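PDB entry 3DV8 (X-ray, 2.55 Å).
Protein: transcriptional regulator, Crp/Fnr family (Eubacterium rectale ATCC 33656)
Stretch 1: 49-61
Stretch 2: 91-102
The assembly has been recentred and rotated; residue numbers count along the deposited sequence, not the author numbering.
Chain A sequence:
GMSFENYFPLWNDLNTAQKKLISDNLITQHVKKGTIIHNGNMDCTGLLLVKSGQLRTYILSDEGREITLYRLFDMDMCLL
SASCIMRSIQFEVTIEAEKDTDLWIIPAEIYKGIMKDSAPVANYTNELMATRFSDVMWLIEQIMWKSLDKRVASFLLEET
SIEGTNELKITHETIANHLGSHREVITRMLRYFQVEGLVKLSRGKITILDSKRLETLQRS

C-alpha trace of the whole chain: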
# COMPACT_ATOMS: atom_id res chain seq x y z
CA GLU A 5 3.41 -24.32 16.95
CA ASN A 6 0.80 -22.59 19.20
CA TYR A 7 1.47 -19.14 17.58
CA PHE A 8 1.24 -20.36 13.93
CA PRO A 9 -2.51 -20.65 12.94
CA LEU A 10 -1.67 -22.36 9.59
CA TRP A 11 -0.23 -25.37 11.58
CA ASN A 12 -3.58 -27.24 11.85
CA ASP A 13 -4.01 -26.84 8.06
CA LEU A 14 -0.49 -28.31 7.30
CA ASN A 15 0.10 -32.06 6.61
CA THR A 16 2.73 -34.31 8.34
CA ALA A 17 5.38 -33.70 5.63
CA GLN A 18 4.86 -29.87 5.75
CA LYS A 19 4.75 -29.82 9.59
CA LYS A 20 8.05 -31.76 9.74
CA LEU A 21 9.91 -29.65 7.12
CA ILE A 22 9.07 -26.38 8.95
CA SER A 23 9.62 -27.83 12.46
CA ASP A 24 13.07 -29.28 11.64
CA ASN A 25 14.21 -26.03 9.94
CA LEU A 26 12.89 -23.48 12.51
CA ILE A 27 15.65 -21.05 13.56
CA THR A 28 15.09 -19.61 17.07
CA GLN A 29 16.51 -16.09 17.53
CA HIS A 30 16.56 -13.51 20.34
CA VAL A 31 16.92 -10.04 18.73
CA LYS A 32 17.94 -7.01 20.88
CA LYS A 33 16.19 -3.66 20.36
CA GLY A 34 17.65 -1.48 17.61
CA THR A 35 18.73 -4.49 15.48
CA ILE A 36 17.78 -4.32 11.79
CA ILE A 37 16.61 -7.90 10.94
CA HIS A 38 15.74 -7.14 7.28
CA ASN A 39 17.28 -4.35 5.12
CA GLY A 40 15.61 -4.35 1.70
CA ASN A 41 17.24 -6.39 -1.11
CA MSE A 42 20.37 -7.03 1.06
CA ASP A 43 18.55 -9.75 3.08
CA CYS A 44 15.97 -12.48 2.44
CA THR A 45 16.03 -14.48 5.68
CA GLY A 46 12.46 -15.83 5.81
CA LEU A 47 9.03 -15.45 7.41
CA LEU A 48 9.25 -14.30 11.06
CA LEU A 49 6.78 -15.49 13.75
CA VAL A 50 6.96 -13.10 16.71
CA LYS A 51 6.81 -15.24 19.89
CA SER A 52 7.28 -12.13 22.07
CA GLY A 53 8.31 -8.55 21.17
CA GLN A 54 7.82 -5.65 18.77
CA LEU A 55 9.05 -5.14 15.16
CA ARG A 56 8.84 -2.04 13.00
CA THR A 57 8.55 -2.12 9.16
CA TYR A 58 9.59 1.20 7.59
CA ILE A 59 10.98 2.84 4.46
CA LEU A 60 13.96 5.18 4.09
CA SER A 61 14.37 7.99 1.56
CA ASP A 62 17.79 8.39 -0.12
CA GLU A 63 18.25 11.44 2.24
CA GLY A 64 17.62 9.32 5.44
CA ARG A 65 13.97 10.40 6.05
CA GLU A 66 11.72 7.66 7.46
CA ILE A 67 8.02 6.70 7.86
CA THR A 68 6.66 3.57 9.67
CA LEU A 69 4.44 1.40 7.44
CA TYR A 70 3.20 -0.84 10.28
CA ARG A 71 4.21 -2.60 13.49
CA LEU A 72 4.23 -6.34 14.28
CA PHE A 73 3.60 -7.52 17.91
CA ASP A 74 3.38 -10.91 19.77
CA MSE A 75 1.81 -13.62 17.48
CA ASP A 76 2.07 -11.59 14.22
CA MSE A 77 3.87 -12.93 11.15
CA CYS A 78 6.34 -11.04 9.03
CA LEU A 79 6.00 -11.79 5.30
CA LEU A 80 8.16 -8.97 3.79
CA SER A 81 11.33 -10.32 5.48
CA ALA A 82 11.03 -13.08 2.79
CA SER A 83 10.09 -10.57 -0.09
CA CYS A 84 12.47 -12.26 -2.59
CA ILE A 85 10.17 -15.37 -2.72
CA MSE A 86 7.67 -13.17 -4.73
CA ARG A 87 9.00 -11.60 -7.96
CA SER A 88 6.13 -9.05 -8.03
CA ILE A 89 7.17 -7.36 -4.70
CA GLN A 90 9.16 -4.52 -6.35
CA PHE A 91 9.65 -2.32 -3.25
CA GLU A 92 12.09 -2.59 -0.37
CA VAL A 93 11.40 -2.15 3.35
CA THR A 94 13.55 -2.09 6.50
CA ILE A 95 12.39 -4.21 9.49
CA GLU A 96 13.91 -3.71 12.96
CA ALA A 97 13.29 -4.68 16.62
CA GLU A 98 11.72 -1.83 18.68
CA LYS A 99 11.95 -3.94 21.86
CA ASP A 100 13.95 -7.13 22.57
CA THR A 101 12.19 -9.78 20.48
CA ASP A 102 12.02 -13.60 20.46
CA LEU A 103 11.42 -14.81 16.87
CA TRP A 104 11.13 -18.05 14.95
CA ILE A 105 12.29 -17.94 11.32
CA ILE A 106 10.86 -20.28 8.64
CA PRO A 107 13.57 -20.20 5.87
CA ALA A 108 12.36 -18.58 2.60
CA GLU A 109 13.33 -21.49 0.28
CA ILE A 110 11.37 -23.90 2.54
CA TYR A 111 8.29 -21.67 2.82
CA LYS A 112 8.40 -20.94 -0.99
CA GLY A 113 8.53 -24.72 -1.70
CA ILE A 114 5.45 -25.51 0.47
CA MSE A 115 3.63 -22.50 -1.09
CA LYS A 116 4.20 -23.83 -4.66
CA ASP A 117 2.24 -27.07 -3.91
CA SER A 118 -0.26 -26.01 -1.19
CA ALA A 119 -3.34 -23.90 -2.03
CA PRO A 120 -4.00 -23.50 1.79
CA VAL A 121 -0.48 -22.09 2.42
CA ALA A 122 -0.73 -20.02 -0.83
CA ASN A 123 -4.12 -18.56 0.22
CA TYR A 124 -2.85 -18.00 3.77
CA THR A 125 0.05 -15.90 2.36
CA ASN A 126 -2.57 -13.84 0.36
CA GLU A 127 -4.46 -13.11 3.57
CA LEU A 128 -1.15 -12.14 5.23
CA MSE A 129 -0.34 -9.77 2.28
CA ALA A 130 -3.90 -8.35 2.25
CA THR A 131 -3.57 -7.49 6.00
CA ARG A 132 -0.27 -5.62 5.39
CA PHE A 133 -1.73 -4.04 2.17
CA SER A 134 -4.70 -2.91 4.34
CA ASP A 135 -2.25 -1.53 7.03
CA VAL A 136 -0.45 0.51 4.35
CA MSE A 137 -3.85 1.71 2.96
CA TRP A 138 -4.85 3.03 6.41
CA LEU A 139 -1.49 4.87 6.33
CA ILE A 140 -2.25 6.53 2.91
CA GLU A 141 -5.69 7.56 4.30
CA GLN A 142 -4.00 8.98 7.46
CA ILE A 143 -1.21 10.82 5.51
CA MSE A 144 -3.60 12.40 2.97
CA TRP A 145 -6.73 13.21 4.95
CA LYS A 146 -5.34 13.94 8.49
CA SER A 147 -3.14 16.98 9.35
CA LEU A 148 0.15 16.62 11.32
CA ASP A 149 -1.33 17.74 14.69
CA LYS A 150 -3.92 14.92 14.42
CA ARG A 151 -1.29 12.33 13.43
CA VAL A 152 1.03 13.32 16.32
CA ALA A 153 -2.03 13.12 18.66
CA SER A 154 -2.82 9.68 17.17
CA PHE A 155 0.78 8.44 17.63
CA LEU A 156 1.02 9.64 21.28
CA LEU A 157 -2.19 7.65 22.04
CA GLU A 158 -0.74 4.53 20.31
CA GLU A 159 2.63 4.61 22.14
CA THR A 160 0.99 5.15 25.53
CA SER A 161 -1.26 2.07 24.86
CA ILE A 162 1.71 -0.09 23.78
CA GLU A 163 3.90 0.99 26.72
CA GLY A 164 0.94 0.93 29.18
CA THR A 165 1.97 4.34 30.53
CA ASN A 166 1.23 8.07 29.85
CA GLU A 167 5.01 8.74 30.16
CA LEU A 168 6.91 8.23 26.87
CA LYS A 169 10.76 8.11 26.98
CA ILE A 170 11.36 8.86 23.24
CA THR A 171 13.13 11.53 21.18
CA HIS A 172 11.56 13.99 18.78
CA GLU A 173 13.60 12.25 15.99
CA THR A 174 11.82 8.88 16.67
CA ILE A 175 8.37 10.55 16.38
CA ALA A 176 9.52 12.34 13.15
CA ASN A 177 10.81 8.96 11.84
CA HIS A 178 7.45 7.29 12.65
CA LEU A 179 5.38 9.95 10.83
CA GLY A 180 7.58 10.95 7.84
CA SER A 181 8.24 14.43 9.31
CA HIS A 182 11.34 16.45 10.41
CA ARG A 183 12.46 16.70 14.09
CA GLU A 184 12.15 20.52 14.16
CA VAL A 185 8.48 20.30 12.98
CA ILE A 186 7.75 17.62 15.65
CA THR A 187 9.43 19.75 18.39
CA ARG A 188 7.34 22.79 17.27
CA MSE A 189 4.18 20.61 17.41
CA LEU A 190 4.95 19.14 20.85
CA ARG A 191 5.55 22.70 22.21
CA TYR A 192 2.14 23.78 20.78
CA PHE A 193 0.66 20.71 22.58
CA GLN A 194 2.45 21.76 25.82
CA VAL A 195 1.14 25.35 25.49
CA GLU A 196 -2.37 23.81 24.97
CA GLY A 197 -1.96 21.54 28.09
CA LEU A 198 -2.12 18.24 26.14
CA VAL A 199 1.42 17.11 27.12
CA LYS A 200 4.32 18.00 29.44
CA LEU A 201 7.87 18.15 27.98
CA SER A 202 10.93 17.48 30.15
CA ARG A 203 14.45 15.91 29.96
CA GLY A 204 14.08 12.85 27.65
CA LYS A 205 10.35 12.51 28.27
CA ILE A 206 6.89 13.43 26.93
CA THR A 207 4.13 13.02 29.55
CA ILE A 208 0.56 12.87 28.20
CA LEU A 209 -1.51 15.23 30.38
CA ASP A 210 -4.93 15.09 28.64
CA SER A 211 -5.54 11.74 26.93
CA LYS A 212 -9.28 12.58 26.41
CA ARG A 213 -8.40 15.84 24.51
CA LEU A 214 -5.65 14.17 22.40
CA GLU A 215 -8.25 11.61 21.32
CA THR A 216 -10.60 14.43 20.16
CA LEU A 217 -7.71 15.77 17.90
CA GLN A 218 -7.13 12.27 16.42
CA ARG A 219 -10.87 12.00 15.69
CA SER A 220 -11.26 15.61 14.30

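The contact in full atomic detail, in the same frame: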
# COMPACT_ATOMS: atom_id res chain seq x y z
N LEU A 49 7.92 -15.32 12.84
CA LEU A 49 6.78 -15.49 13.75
C LEU A 49 7.26 -14.88 15.07
O LEU A 49 8.24 -15.35 15.67
CB LEU A 49 6.40 -16.97 13.92
CG LEU A 49 5.17 -17.29 14.78
CD1 LEU A 49 3.89 -16.65 14.23
CD2 LEU A 49 4.98 -18.81 14.94
N VAL A 50 6.60 -13.80 15.48
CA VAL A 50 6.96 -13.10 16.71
C VAL A 50 6.38 -13.86 17.90
O VAL A 50 5.17 -13.85 18.11
CB VAL A 50 6.46 -11.62 16.68
CG1 VAL A 50 6.74 -10.90 18.01
CG2 VAL A 50 7.10 -10.85 15.51
N LYS A 51 7.23 -14.56 18.65
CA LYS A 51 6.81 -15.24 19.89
C LYS A 51 6.49 -14.16 20.93
O LYS A 51 5.43 -14.19 21.57
CB LYS A 51 7.88 -16.18 20.45
CG LYS A 51 7.42 -16.99 21.68
CD LYS A 51 8.56 -17.68 22.41
CE LYS A 51 8.09 -18.29 23.72
NZ LYS A 51 9.21 -18.88 24.50
N SER A 52 7.42 -13.21 21.10
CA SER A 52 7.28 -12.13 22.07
C SER A 52 8.17 -10.95 21.71
O SER A 52 9.38 -11.11 21.61
CB SER A 52 7.65 -12.67 23.46
OG SER A 52 7.59 -11.66 24.44
N GLY A 53 7.57 -9.77 21.52
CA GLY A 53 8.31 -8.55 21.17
C GLY A 53 7.57 -7.58 20.27
O GLY A 53 6.34 -7.61 20.16
N GLN A 54 8.35 -6.71 19.62
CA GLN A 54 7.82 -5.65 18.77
C GLN A 54 8.79 -5.32 17.62
O GLN A 54 9.96 -5.00 17.88
CB GLN A 54 7.54 -4.42 19.64
CG GLN A 54 6.78 -3.29 18.94
CD GLN A 54 6.51 -2.11 19.87
OE1 GLN A 54 6.06 -2.28 21.00
NE2 GLN A 54 6.78 -0.91 19.38
N LEU A 55 8.30 -5.44 16.38
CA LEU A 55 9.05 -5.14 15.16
C LEU A 55 8.42 -3.95 14.46
O LEU A 55 7.21 -3.70 14.58
CB LEU A 55 9.08 -6.34 14.20
CG LEU A 55 9.69 -7.65 14.71
CD1 LEU A 55 9.63 -8.71 13.60
CD2 LEU A 55 11.14 -7.46 15.20
N ARG A 56 9.25 -3.23 13.71
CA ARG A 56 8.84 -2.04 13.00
C ARG A 56 9.28 -2.11 11.53
O ARG A 56 10.49 -2.11 11.25
CB ARG A 56 9.50 -0.86 13.68
CG ARG A 56 9.15 0.50 13.12
CD ARG A 56 10.35 1.42 13.11
NE ARG A 56 10.07 2.65 12.38
CZ ARG A 56 10.98 3.54 11.99
NH1 ARG A 56 12.27 3.32 12.17
NH2 ARG A 56 10.57 4.62 11.33
N THR A 57 8.30 -2.14 10.61
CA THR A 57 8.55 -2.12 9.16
C THR A 57 8.46 -0.66 8.72
O THR A 57 7.47 -0.00 8.98
CB THR A 57 7.57 -2.99 8.39
OG1 THR A 57 7.74 -4.33 8.83
CG2 THR A 57 7.83 -2.91 6.87
N TYR A 58 9.52 -0.18 8.07
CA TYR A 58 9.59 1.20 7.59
C TYR A 58 10.36 1.33 6.28
O TYR A 58 10.99 0.36 5.80
CB TYR A 58 10.20 2.10 8.67
CG TYR A 58 11.66 1.86 9.04
CD1 TYR A 58 12.05 0.73 9.79
CD2 TYR A 58 12.65 2.79 8.71
CE1 TYR A 58 13.40 0.53 10.17
CE2 TYR A 58 14.00 2.60 9.07
CZ TYR A 58 14.36 1.46 9.80
OH TYR A 58 15.68 1.28 10.15
N ILE A 59 10.27 2.52 5.70
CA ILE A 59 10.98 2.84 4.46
C ILE A 59 11.85 4.06 4.71
O ILE A 59 11.53 4.89 5.55
CB ILE A 59 10.02 3.00 3.25
CG1 ILE A 59 8.99 4.13 3.45
CG2 ILE A 59 9.32 1.66 2.99
CD1 ILE A 59 8.12 4.37 2.23
N LEU A 60 12.96 4.12 3.99
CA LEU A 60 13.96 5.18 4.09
C LEU A 60 14.09 5.88 2.75
O LEU A 60 14.19 5.22 1.71
CB LEU A 60 15.32 4.58 4.47
CG LEU A 60 15.70 4.44 5.95
CD1 LEU A 60 16.75 3.36 6.14
CD2 LEU A 60 16.21 5.78 6.49
N SER A 61 14.09 7.22 2.77
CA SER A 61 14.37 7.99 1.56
C SER A 61 15.89 7.96 1.38
O SER A 61 16.64 7.66 2.33
CB SER A 61 13.90 9.46 1.67
OG SER A 61 14.83 10.31 2.34
N PHE A 91 9.34 -3.39 -4.21
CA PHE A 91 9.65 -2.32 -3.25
C PHE A 91 10.43 -2.94 -2.10
O PHE A 91 10.23 -4.12 -1.77
CB PHE A 91 8.39 -1.61 -2.73
CG PHE A 91 7.44 -2.50 -1.96
CD1 PHE A 91 6.56 -3.35 -2.63
CD2 PHE A 91 7.41 -2.48 -0.56
CE1 PHE A 91 5.65 -4.18 -1.93
CE2 PHE A 91 6.51 -3.30 0.17
CZ PHE A 91 5.63 -4.15 -0.52
N GLU A 92 11.30 -2.14 -1.50
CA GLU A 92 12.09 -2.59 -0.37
C GLU A 92 11.67 -1.88 0.92
O GLU A 92 11.20 -0.73 0.90
CB GLU A 92 13.61 -2.59 -0.66
CG GLU A 92 14.13 -1.55 -1.63
CD GLU A 92 15.63 -1.64 -1.88
OE1 GLU A 92 16.30 -2.60 -1.43
OE2 GLU A 92 16.13 -0.71 -2.54
N VAL A 93 11.75 -2.62 2.02
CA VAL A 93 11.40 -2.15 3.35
C VAL A 93 12.50 -2.55 4.33
O VAL A 93 13.24 -3.51 4.07
CB VAL A 93 10.03 -2.76 3.83
CG1 VAL A 93 8.90 -2.37 2.88
CG2 VAL A 93 10.11 -4.28 4.00
N THR A 94 12.61 -1.79 5.42
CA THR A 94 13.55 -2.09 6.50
C THR A 94 12.70 -2.53 7.70
O THR A 94 11.70 -1.88 8.04
CB THR A 94 14.47 -0.89 6.81
OG1 THR A 94 15.22 -0.58 5.64
CG2 THR A 94 15.44 -1.21 7.96
N ILE A 95 13.08 -3.65 8.32
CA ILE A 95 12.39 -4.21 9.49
C ILE A 95 13.41 -4.27 10.62
O ILE A 95 14.53 -4.79 10.43
CB ILE A 95 11.80 -5.62 9.23
CG1 ILE A 95 10.98 -5.65 7.92
CG2 ILE A 95 10.92 -6.03 10.41
CD1 ILE A 95 10.57 -7.03 7.48
N GLU A 96 13.04 -3.72 11.78
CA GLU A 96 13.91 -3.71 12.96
C GLU A 96 13.14 -3.96 14.26
O GLU A 96 11.94 -3.70 14.32
CB GLU A 96 14.67 -2.37 13.04
CG GLU A 96 13.78 -1.17 13.37
CD GLU A 96 14.53 0.16 13.38
OE1 GLU A 96 15.63 0.26 12.81
OE2 GLU A 96 13.97 1.12 13.95
N ALA A 97 13.86 -4.41 15.29
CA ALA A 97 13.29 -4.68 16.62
C ALA A 97 13.18 -3.39 17.44
O ALA A 97 14.20 -2.76 17.73
CB ALA A 97 14.14 -5.72 17.38
N GLU A 98 11.96 -2.99 17.80
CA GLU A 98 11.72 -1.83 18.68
C GLU A 98 11.89 -2.14 20.17
O GLU A 98 12.10 -1.23 20.97
CB GLU A 98 10.35 -1.21 18.46
CG GLU A 98 10.28 -0.40 17.22
CD GLU A 98 8.97 0.33 17.12
OE1 GLU A 98 7.90 -0.34 17.13
OE2 GLU A 98 9.02 1.57 17.02
N LYS A 99 11.70 -3.41 20.52
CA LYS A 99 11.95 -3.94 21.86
C LYS A 99 12.67 -5.26 21.62
O LYS A 99 12.72 -5.73 20.47
CB LYS A 99 10.64 -4.17 22.60
CG LYS A 99 9.87 -2.88 22.89
CD LYS A 99 8.62 -3.18 23.70
CE LYS A 99 7.96 -1.91 24.20
NZ LYS A 99 7.38 -1.14 23.10
N ASP A 100 13.27 -5.82 22.67
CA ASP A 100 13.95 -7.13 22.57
C ASP A 100 12.91 -8.14 22.14
O ASP A 100 11.86 -8.23 22.79
CB ASP A 100 14.56 -7.58 23.91
CG ASP A 100 15.79 -6.77 24.30
OD1 ASP A 100 16.19 -5.83 23.59
OD2 ASP A 100 16.36 -7.11 25.36
N THR A 101 13.18 -8.88 21.07
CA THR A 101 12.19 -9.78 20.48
C THR A 101 12.67 -11.22 20.28
O THR A 101 13.78 -11.45 19.81
CB THR A 101 11.69 -9.21 19.14
OG1 THR A 101 11.26 -7.85 19.34
CG2 THR A 101 10.53 -10.03 18.58
N ASP A 102 11.81 -12.17 20.66
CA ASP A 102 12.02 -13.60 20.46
C ASP A 102 11.24 -13.99 19.20
O ASP A 102 10.01 -13.89 19.19
CB ASP A 102 11.53 -14.42 21.65
CG ASP A 102 12.36 -14.19 22.89
OD1 ASP A 102 13.61 -14.23 22.78
OD2 ASP A 102 11.77 -14.00 23.97
O HOH W 1 11.20 -16.97 24.45
O HOH W 2 13.17 1.50 2.16

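Two antiparallel strands need not stay in step from end to end, and the pairing of 49-61 with 91-102 illustrates how side chains can hold the chains together where the backbone register slips. At the start of stretch 2 the link is indirect: a water accepts from Leu-60 N and donates to Glu-92 O, at 3.2 Å from each atom. Val-93 then packs its CG1 4.1 Å from Ile-59 CG2.

Regular pairing begins at Thr-94. Its N donates to Tyr-58 O at 2.7 Å, and Tyr-58 N returns a bond to Thr-94 O at 2.8 Å, both nearly straight. Because the two side chains leave the sheet on the same face, Thr-94 CB comes to lie over the Tyr-58 ring, 3.9 Å from its centroid and 18° off the normal, a CH-pi contact. Ile-95 faces Thr-57 in a non-hydrogen-bonded pair, where the CA atoms draw in to 4.4 Å. Here the backbone contributes a CA-H...O contact from Ile-95 CA to Arg-56 O (3.3 Å), while Ile-95 CG2 meets Leu-55 CB at 4.2 Å on the opposite face from Tyr-58.

Glu-96 restores the hydrogen-bonded pattern: Arg-56 N reaches Glu-96 O at 2.8 Å, and Glu-96 N reaches Arg-56 O at 3.1 Å. Its carboxylate, on the Tyr-58 face, offers one oxygen to each of two partners. OE2 forms a salt bridge with Arg-56 NH1 at 3.3 Å, near the guanidinium plane but long enough for the hydrogen bond to be weak; OE1 of Glu-96 is 2.8 Å from Tyr-58 OH. Ala-97, small and paired with Leu-55, leaves its CB 4.1 Å from Leu-55 CD2.

Beyond this point the ladder breaks, and the register shifts by two before pairing resumes. Gln-54 spans the gap. Its O accepts from Glu-98 N (2.8 Å), and its amide end serves both charges: Gln-54 NE2 donates to Glu-98 OE1 at 2.6 Å, and Gln-54 OE1 accepts from Lys-99 NZ at 2.7 Å. Thr-101 adds a relay, its OG1 donating to Lys-99 O (2.8 Å) while accepting from Gln-54 N (3.1 Å). This hydroxyl sits close against Gly-53, where an ideal CB would fall 2.3 Å from Thr-101 OG1; the backbone angles of Gly-53 independently call for glycine.

Asp-102 closes the contact in the second ladder. Its N donates to Ser-52 O at 2.8 Å, and its O accepts from both Ser-52 N (3.3 Å) and Lys-51 N (2.9 Å), gathering two successive amides at the corner of stretch 1.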